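Local atomic coordinates of peptidoglycan-N-acetylmuramic acid deacetylase PdaC (PDB entry 6H8N), a protein that deacetylates N-acetylmuramic acid residues in peptidoglycan, a modification that confers resistance to lysozyme, and can also deacylate short chitin oligomers. Residues A13-D18 against L104-Y109; L29-K34 against A168-I173. The protein carries 1 engineered substitution. All blocks are in the same frame, centred on the assembly; numbering follows the deposited sequence.

Contact 1 (A13-D18 against L104-Y109); sequences ALTFSD and LVRPPY. Engineered in segment 13-18: S17 (natural residue Asp). With ZN (zinc ion), chain C; PO4 (phosphate ion), chain D.
R106 reaches across to strand 11-17 and meets two hydroxyls there with the outer end of its guanidinium group. NH1 and NH2 both point at T15 OG1, each 2.9 Å from it, so one oxygen is held end-on by two nitrogens, and both of these bonds are bent. NH1 spends its second hydrogen on S17 OG at 3.1 Å, along a straighter line of 165°. Both hydroxyls lie in the guanidinium plane, at its edge. The R106 chain leaves the backbone extended, with CG anti to the backbone N (chi1 179°), then turns at chi3 (-80°), which swings the planar end across to the strand. R106 NE is bonded to A125 O, which with the two hydroxyls fixes the rotation of the buried guanidinium; T15 OG1 is held in turn by a hydrogen bond with I156 O.

S17 is an engineered residue: the natural Asp is, by similarity, the proton acceptor of the reaction. Its OG comes alongside the bend of the R106 chain, 3.4 Å from R106 CD. Next to it D18 supplies OD1 to the zinc ion, whose protein ligands are completed by H68 and H72, the Asp-His-His site of family 4 carbohydrate esterases. Phosphate, probably from the crystallisation liquor, binds the metal through O3 at 1.9 Å and accepts a nearly straight bond from Y109 N to O4 (2.7 Å).

In this C-terminal polysaccharide deacetylase (NodB homology) domain, strand 11-17 runs between strands 40-43 and 155-159; F42 and L157 touch both S17 and R106, and helix 186-197 packs on T15 and L104.

Contact 2 (L29-K34 against A168-I173); sequences LDSLKK and AADEII
S31 OG donates a hydrogen bond to D170 OD1, and this 2.6 Å contact joins segments 29-34 and 168-173 directly. The carboxylate oxygen receives it through its anti lone pair, the one turned away from OD2. D170 has CG anti to its backbone N (chi1 180°), a torsion that carries the carboxylate out over the gap to the serine. Q27 O, one turn earlier in the serine's own helix, is a second acceptor for the same hydroxyl, whose single proton may be partly shared with it.

Water extends the polar side. A first molecule donates to D170 OD1 at 2.7 Å and accepts from K34 NZ at 3.1 Å; a second donates to D170 OD2 and has only a weak, long bond to the lysine. The charged ends, 5.4 Å apart between K34 NZ and D170 OD1, are therefore joined through solvent, and the lysine would be expected to favour the ionised carboxylate.

The two helices run nearly parallel, 12° between segment axes with a closest approach of 9.3 Å, as neighbouring outer helices do in the NodB-type deacetylase fold, a distorted beta/alpha barrel. The inner side of helix 163-178 leans on strand 11-17, where A169 touches F16.

Apolar packing centres on I173. Its CD1 sits 3.7 Å from L32 CD2, the two side chains crossing at about a right angle, and lies 3.8 Å from S31 CB. The other branch of the isoleucine, CG2, comes 3.9 Å from S31 O, while L32 also packs on A39 and N63.

From the N terminus, strand 11-17 brings in the first half of contact 1, and helix 22-35, the next element along the chain, the first half of contact 2. The chain then passes through strands 40-43 and 64-67 before residues 104-109 return to close contact 1. Contact 2 closes later, when helix 163-178 comes back beside helix 22-35, so the two loops cross. The metal-site end of the core is thereby joined to the loop after strand 104-105, and helix 22-35 to helix 163-178. Although their centres lie about 17 Å apart, the contacts touch: L14 CD1 packs on I173 CG1 at 3.6 Å, from the central strand to the helical layer.

Contact 1 (A13-D18 against L104-Y109)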
ATOM      1  N   ALA A  13      -8.799  -0.897   1.133  1.00  9.63           N
ATOM      2  CA  ALA A  13      -7.390  -0.518   1.285  1.00  8.94           C
ATOM      3  C   ALA A  13      -6.819  -0.155  -0.080  1.00  9.01           C
ATOM      4  O   ALA A  13      -6.515  -1.035  -0.892  1.00 10.28           O
ATOM      5  CB  ALA A  13      -6.596  -1.645   1.927  1.00  9.99           C
ATOM      6  N   LEU A  14      -6.645   1.134  -0.324  1.00  8.96           N
ATOM      7  CA  LEU A  14      -5.901   1.585  -1.489  1.00  8.52           C
ATOM      8  C   LEU A  14      -4.424   1.542  -1.167  1.00  8.98           C
ATOM      9  O   LEU A  14      -3.986   2.074  -0.142  1.00  9.84           O
ATOM     10  CB  LEU A  14      -6.293   3.010  -1.861  1.00 11.20           C
ATOM     11  CG  LEU A  14      -7.730   3.246  -2.213  1.00 14.40           C
ATOM     12  CD1 LEU A  14      -7.946   4.698  -2.560  1.00 15.90           C
ATOM     13  CD2 LEU A  14      -8.109   2.376  -3.369  1.00 19.92           C
ATOM     14  N   THR A  15      -3.649   0.921  -2.036  1.00  9.09           N
ATOM     15  CA  THR A  15      -2.223   0.783  -1.805  1.00  8.70           C
ATOM     16  C   THR A  15      -1.456   1.213  -3.039  1.00  8.98           C
ATOM     17  O   THR A  15      -1.931   1.081  -4.187  1.00  9.63           O
ATOM     18  CB  THR A  15      -1.825  -0.647  -1.401  1.00  9.54           C
ATOM     19  OG1 THR A  15      -1.869  -1.534  -2.527  1.00  9.55           O
ATOM     20  CG2 THR A  15      -2.710  -1.158  -0.277  1.00  9.79           C
ATOM     21  N   PHE A  16      -0.271   1.769  -2.794  1.00  8.77           N
ATOM     22  CA  PHE A  16       0.528   2.412  -3.825  1.00  8.82           C
ATOM     23  C   PHE A  16       1.953   1.905  -3.762  1.00 11.19           C
ATOM     24  O   PHE A  16       2.620   2.094  -2.740  1.00 15.72           O
ATOM     25  CB  PHE A  16       0.524   3.926  -3.645  1.00 10.21           C
ATOM     26  CG  PHE A  16      -0.837   4.516  -3.773  1.00  9.78           C
ATOM     27  CD1 PHE A  16      -1.351   4.762  -5.024  1.00 10.18           C
ATOM     28  CD2 PHE A  16      -1.603   4.811  -2.668  1.00 10.49           C
ATOM     29  CE1 PHE A  16      -2.598   5.275  -5.182  1.00 11.34           C
ATOM     30  CE2 PHE A  16      -2.873   5.322  -2.804  1.00  9.93           C
ATOM     31  CZ  PHE A  16      -3.381   5.557  -4.073  1.00 11.24           C
ATOM     32  N   SER A  17       2.442   1.341  -4.854  1.00  8.29           N
ATOM     33  CA  SER A  17       3.801   0.825  -4.931  1.00  8.84           C
ATOM     34  C   SER A  17       4.653   1.673  -5.855  1.00  8.51           C
ATOM     35  O   SER A  17       4.180   2.153  -6.881  1.00 10.05           O
ATOM     36  CB  SER A  17       3.787  -0.583  -5.515  1.00  9.20           C
ATOM     37  OG  SER A  17       3.211  -1.497  -4.604  1.00  9.28           O
ATOM     38  N   ASP A  18       5.932   1.802  -5.501  1.00  8.93           N
ATOM     39  CA  ASP A  18       7.044   2.223  -6.367  1.00  9.15           C
ATOM     40  C   ASP A  18       7.519   3.641  -6.125  1.00  9.83           C
ATOM     41  O   ASP A  18       8.555   4.027  -6.669  1.00 11.43           O
ATOM     42  CB  ASP A  18       6.792   2.044  -7.869  1.00  9.76           C
ATOM     43  CG  ASP A  18       6.631   0.619  -8.269  1.00 10.27           C
ATOM     44  OD1 ASP A  18       6.965  -0.266  -7.478  1.00  9.97           O
ATOM     45  OD2 ASP A  18       6.097   0.393  -9.387  1.00 11.81           O
ATOM     46  N   LEU A 104       5.196  -4.158   7.244  1.00  9.83           N
ATOM     47  CA  LEU A 104       4.669  -4.774   6.036  1.00 10.11           C
ATOM     48  C   LEU A 104       5.727  -4.757   4.949  1.00  9.21           C
ATOM     49  O   LEU A 104       6.394  -3.740   4.732  1.00  9.98           O
ATOM     50  CB  LEU A 104       3.449  -4.007   5.522  1.00 10.71           C
ATOM     51  CG  LEU A 104       2.291  -3.799   6.491  1.00 10.49           C
ATOM     52  CD1 LEU A 104       1.237  -2.910   5.856  1.00 13.85           C
ATOM     53  CD2 LEU A 104       1.700  -5.128   6.884  1.00 14.15           C
ATOM     54  N   VAL A 105       5.852  -5.871   4.232  1.00 10.21           N
ATOM     55  CA  VAL A 105       6.729  -5.955   3.076  1.00 10.13           C
ATOM     56  C   VAL A 105       5.908  -6.392   1.872  1.00  9.66           C
ATOM     57  O   VAL A 105       5.012  -7.237   1.990  1.00 10.68           O
ATOM     58  CB  VAL A 105       7.923  -6.903   3.326  1.00 11.16           C
ATOM     59  CG1 VAL A 105       7.470  -8.339   3.553  1.00 12.11           C
ATOM     60  CG2 VAL A 105       8.953  -6.822   2.185  1.00 12.27           C
ATOM     61  N   ARG A 106       6.209  -5.806   0.719  1.00  9.92           N
ATOM     62  CA  ARG A 106       5.560  -6.176  -0.536  1.00  9.69           C
ATOM     63  C   ARG A 106       6.662  -6.522  -1.526  1.00  9.58           C
ATOM     64  O   ARG A 106       7.295  -5.621  -2.096  1.00  9.90           O
ATOM     65  CB  ARG A 106       4.682  -5.047  -1.037  1.00  9.50           C
ATOM     66  CG  ARG A 106       4.001  -5.345  -2.354  1.00 10.16           C
ATOM     67  CD  ARG A 106       2.997  -4.278  -2.699  1.00 10.81           C
ATOM     68  NE  ARG A 106       1.731  -4.441  -2.002  1.00 10.14           N
ATOM     69  CZ  ARG A 106       0.691  -3.635  -2.161  1.00  9.66           C
ATOM     70  NH1 ARG A 106       0.781  -2.571  -2.957  1.00  9.73           N
ATOM     71  NH2 ARG A 106      -0.445  -3.893  -1.535  1.00  9.09           N
ATOM     72  N   PRO A 107       6.948  -7.804  -1.738  1.00 10.26           N
ATOM     73  CA  PRO A 107       8.039  -8.178  -2.645  1.00 10.46           C
ATOM     74  C   PRO A 107       7.727  -7.731  -4.059  1.00 10.58           C
ATOM     75  O   PRO A 107       6.597  -7.927  -4.523  1.00 11.27           O
ATOM     76  CB  PRO A 107       8.053  -9.706  -2.550  1.00 12.44           C
ATOM     77  CG  PRO A 107       7.533  -9.990  -1.162  1.00 16.83           C
ATOM     78  CD  PRO A 107       6.427  -8.960  -0.993  1.00 13.41           C
ATOM     79  N   PRO A 108       8.692  -7.145  -4.770  1.00 10.01           N
ATOM     80  CA  PRO A 108       8.472  -6.761  -6.172  1.00 11.25           C
ATOM     81  C   PRO A 108       7.887  -7.899  -6.993  1.00 10.86           C
ATOM     82  O   PRO A 108       8.313  -9.058  -6.887  1.00 11.36           O
ATOM     83  CB  PRO A 108       9.874  -6.390  -6.646  1.00 11.17           C
ATOM     84  CG  PRO A 108      10.504  -5.813  -5.403  1.00 12.12           C
ATOM     85  CD  PRO A 108      10.023  -6.714  -4.308  1.00 11.10           C
ATOM     86  N   TYR A 109       6.911  -7.554  -7.840  1.00 10.07           N
ATOM     87  CA  TYR A 109       6.235  -8.486  -8.749  1.00 11.29           C
ATOM     88  C   TYR A 109       5.473  -9.590  -8.031  1.00 12.99           C
ATOM     89  O   TYR A 109       5.009 -10.532  -8.683  1.00 14.07           O
ATOM     90  CB  TYR A 109       7.179  -9.092  -9.808  1.00 11.24           C
ATOM     91  CG  TYR A 109       8.145  -8.089 -10.389  1.00 11.81           C
ATOM     92  CD1 TYR A 109       7.722  -7.116 -11.280  1.00 10.34           C
ATOM     93  CD2 TYR A 109       9.487  -8.093 -10.023  1.00 12.89           C
ATOM     94  CE1 TYR A 109       8.587  -6.191 -11.798  1.00 11.58           C
ATOM     95  CE2 TYR A 109      10.363  -7.186 -10.535  1.00 12.13           C
ATOM     96  CZ  TYR A 109       9.921  -6.225 -11.427  1.00 14.03           C
ATOM     97  OH  TYR A 109      10.786  -5.290 -11.939  1.00 14.60           O
TER
HETATM   98 ZN    ZN C 501       6.818  -2.207  -7.618  1.00 10.15          ZN
HETATM   99  P   PO4 D 502       4.940  -4.241  -8.791  1.00  9.56           P
HETATM  100  O1  PO4 D 502       5.249  -4.633 -10.262  1.00 10.79           O
HETATM  101  O2  PO4 D 502       3.434  -4.317  -8.610  1.00 10.13           O
HETATM  102  O3  PO4 D 502       5.336  -2.810  -8.639  1.00  9.92           O
HETATM  103  O4  PO4 D 502       5.720  -5.131  -7.877  1.00 10.33           O

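Contact 2 (L29-K34 against A168-I173)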
ATOM      1  N   LEU A  29      -1.411  12.152  -2.158  1.00  9.91           N
ATOM      2  CA  LEU A  29      -1.530  12.565  -0.763  1.00  9.78           C
ATOM      3  C   LEU A  29      -2.525  13.709  -0.621  1.00  9.88           C
ATOM      4  O   LEU A  29      -3.308  13.734   0.328  1.00  9.77           O
ATOM      5  CB  LEU A  29      -0.170  12.968  -0.200  1.00  9.81           C
ATOM      6  CG  LEU A  29       0.805  11.805  -0.009  1.00  9.27           C
ATOM      7  CD1 LEU A  29       2.204  12.325   0.252  1.00 11.15           C
ATOM      8  CD2 LEU A  29       0.361  10.900   1.134  1.00 10.36           C
ATOM      9  N   ASP A  30      -2.523  14.649  -1.574  1.00 10.48           N
ATOM     10  CA  ASP A  30      -3.497  15.743  -1.563  1.00 10.65           C
ATOM     11  C   ASP A  30      -4.916  15.205  -1.669  1.00 10.20           C
ATOM     12  O   ASP A  30      -5.815  15.668  -0.959  1.00 11.62           O
ATOM     13  CB  ASP A  30      -3.257  16.705  -2.728  1.00 12.34           C
ATOM     14  CG  ASP A  30      -2.033  17.585  -2.564  1.00 13.81           C
ATOM     15  OD1 ASP A  30      -1.428  17.645  -1.481  1.00 13.59           O
ATOM     16  OD2 ASP A  30      -1.695  18.257  -3.568  1.00 16.81           O
ATOM     17  N   SER A  31      -5.141  14.256  -2.579  1.00  9.72           N
ATOM     18  CA  SER A  31      -6.471  13.683  -2.767  1.00 10.65           C
ATOM     19  C   SER A  31      -6.933  12.978  -1.500  1.00 11.28           C
ATOM     20  O   SER A  31      -8.084  13.115  -1.079  1.00 11.71           O
ATOM     21  CB  SER A  31      -6.461  12.681  -3.925  1.00 11.05           C
ATOM     22  OG  SER A  31      -6.090  13.247  -5.162  1.00 14.32           O
ATOM     23  N   LEU A  32      -6.056  12.170  -0.898  1.00 10.01           N
ATOM     24  CA  LEU A  32      -6.417  11.479   0.331  1.00 10.38           C
ATOM     25  C   LEU A  32      -6.785  12.472   1.422  1.00 10.34           C
ATOM     26  O   LEU A  32      -7.784  12.291   2.125  1.00 11.80           O
ATOM     27  CB  LEU A  32      -5.262  10.585   0.791  1.00  9.85           C
ATOM     28  CG  LEU A  32      -4.981   9.375  -0.094  1.00 10.10           C
ATOM     29  CD1 LEU A  32      -3.608   8.782   0.229  1.00 11.18           C
ATOM     30  CD2 LEU A  32      -6.077   8.320   0.072  1.00 10.71           C
ATOM     31  N   LYS A  33      -5.992  13.534   1.570  1.00 11.24           N
ATOM     32  CA  LYS A  33      -6.271  14.521   2.597  1.00 12.88           C
ATOM     33  C   LYS A  33      -7.601  15.221   2.337  1.00 12.48           C
ATOM     34  O   LYS A  33      -8.401  15.402   3.265  1.00 14.22           O
ATOM     35  CB  LYS A  33      -5.106  15.511   2.667  1.00 14.07           C
ATOM     36  CG  LYS A  33      -5.289  16.609   3.693  1.00 17.89           C
ATOM     37  CD  LYS A  33      -3.957  17.294   4.025  1.00 22.77           C
ATOM     38  CE  LYS A  33      -3.213  17.805   2.808  1.00 29.89           C
ATOM     39  NZ  LYS A  33      -1.899  18.457   3.190  1.00 27.56           N
ATOM     40  N   LYS A  34      -7.866  15.581   1.078  1.00 12.82           N
ATOM     41  CA  LYS A  34      -9.101  16.287   0.723  1.00 13.91           C
ATOM     42  C   LYS A  34     -10.321  15.449   1.056  1.00 15.29           C
ATOM     43  O   LYS A  34     -11.317  15.962   1.581  1.00 16.99           O
ATOM     44  CB  LYS A  34      -9.080  16.613  -0.768  1.00 14.60           C
ATOM     45  CG  LYS A  34     -10.382  17.243  -1.312  1.00 16.39           C
ATOM     46  CD  LYS A  34     -10.265  17.493  -2.812  1.00 19.53           C
ATOM     47  CE  LYS A  34     -11.592  17.862  -3.453  1.00 21.50           C
ATOM     48  NZ  LYS A  34     -11.455  18.099  -4.933  1.00 28.64           N
ATOM     49  N   ALA A 168      -5.905   8.935 -12.058  1.00  9.59           N
ATOM     50  CA  ALA A 168      -6.885   7.893 -11.786  1.00  9.47           C
ATOM     51  C   ALA A 168      -7.149   7.764 -10.294  1.00  9.92           C
ATOM     52  O   ALA A 168      -8.301   7.609  -9.875  1.00  9.52           O
ATOM     53  CB  ALA A 168      -6.423   6.559 -12.372  1.00 10.85           C
ATOM     54  N   ALA A 169      -6.088   7.805  -9.483  1.00 10.62           N
ATOM     55  CA  ALA A 169      -6.254   7.654  -8.041  1.00  9.42           C
ATOM     56  C   ALA A 169      -7.138   8.747  -7.466  1.00 10.72           C
ATOM     57  O   ALA A 169      -7.936   8.483  -6.562  1.00 10.30           O
ATOM     58  CB  ALA A 169      -4.892   7.653  -7.344  1.00 11.10           C
ATOM     59  N   ASP A 170      -7.003   9.986  -7.942  1.00 10.44           N
ATOM     60  CA  ASP A 170      -7.887  11.041  -7.442  1.00 10.04           C
ATOM     61  C   ASP A 170      -9.345  10.700  -7.686  1.00 10.74           C
ATOM     62  O   ASP A 170     -10.185  10.848  -6.789  1.00 11.39           O
ATOM     63  CB  ASP A 170      -7.555  12.382  -8.087  1.00 13.15           C
ATOM     64  CG  ASP A 170      -8.465  13.498  -7.583  1.00 16.30           C
ATOM     65  OD1 ASP A 170      -8.272  13.973  -6.450  1.00 15.81           O
ATOM     66  OD2 ASP A 170      -9.417  13.884  -8.308  1.00 21.70           O
ATOM     67  N   GLU A 171      -9.673  10.268  -8.906  1.00  9.42           N
ATOM     68  CA  GLU A 171     -11.047   9.932  -9.241  1.00 10.59           C
ATOM     69  C   GLU A 171     -11.524   8.714  -8.458  1.00  9.90           C
ATOM     70  O   GLU A 171     -12.674   8.677  -8.001  1.00 10.31           O
ATOM     71  CB  GLU A 171     -11.172   9.721 -10.754  1.00 10.46           C
ATOM     72  CG  GLU A 171     -12.563   9.348 -11.188  1.00 11.49           C
ATOM     73  CD  GLU A 171     -12.804   9.438 -12.669  1.00 11.86           C
ATOM     74  OE1 GLU A 171     -11.938   9.939 -13.398  1.00 14.63           O
ATOM     75  OE2 GLU A 171     -13.881   8.976 -13.082  1.00 14.22           O
ATOM     76  N   ILE A 172     -10.660   7.708  -8.286  1.00  9.43           N
ATOM     77  CA  ILE A 172     -11.014   6.524  -7.502  1.00  9.00           C
ATOM     78  C   ILE A 172     -11.297   6.905  -6.057  1.00  8.58           C
ATOM     79  O   ILE A 172     -12.266   6.443  -5.453  1.00  9.20           O
ATOM     80  CB  ILE A 172      -9.904   5.466  -7.624  1.00  9.58           C
ATOM     81  CG1 ILE A 172      -9.897   4.860  -9.037  1.00  9.60           C
ATOM     82  CG2 ILE A 172     -10.026   4.398  -6.542  1.00 10.38           C
ATOM     83  CD1 ILE A 172      -8.587   4.231  -9.387  1.00 10.60           C
ATOM     84  N   ILE A 173     -10.430   7.724  -5.477  1.00  8.48           N
ATOM     85  CA  ILE A 173     -10.627   8.165  -4.097  1.00  8.65           C
ATOM     86  C   ILE A 173     -11.960   8.890  -3.959  1.00  8.64           C
ATOM     87  O   ILE A 173     -12.736   8.640  -3.030  1.00  9.80           O
ATOM     88  CB  ILE A 173      -9.447   9.037  -3.651  1.00  8.47           C
ATOM     89  CG1 ILE A 173      -8.185   8.176  -3.478  1.00  9.71           C
ATOM     90  CG2 ILE A 173      -9.787   9.797  -2.351  1.00  9.76           C
ATOM     91  CD1 ILE A 173      -6.897   8.964  -3.469  1.00 10.55           C
TER
HETATM   92  O   HOH W   1      -8.968  16.532  -5.891  1.00 25.30           O
HETATM   93  O   HOH W   2     -11.429  15.369  -7.076  1.00 29.65           O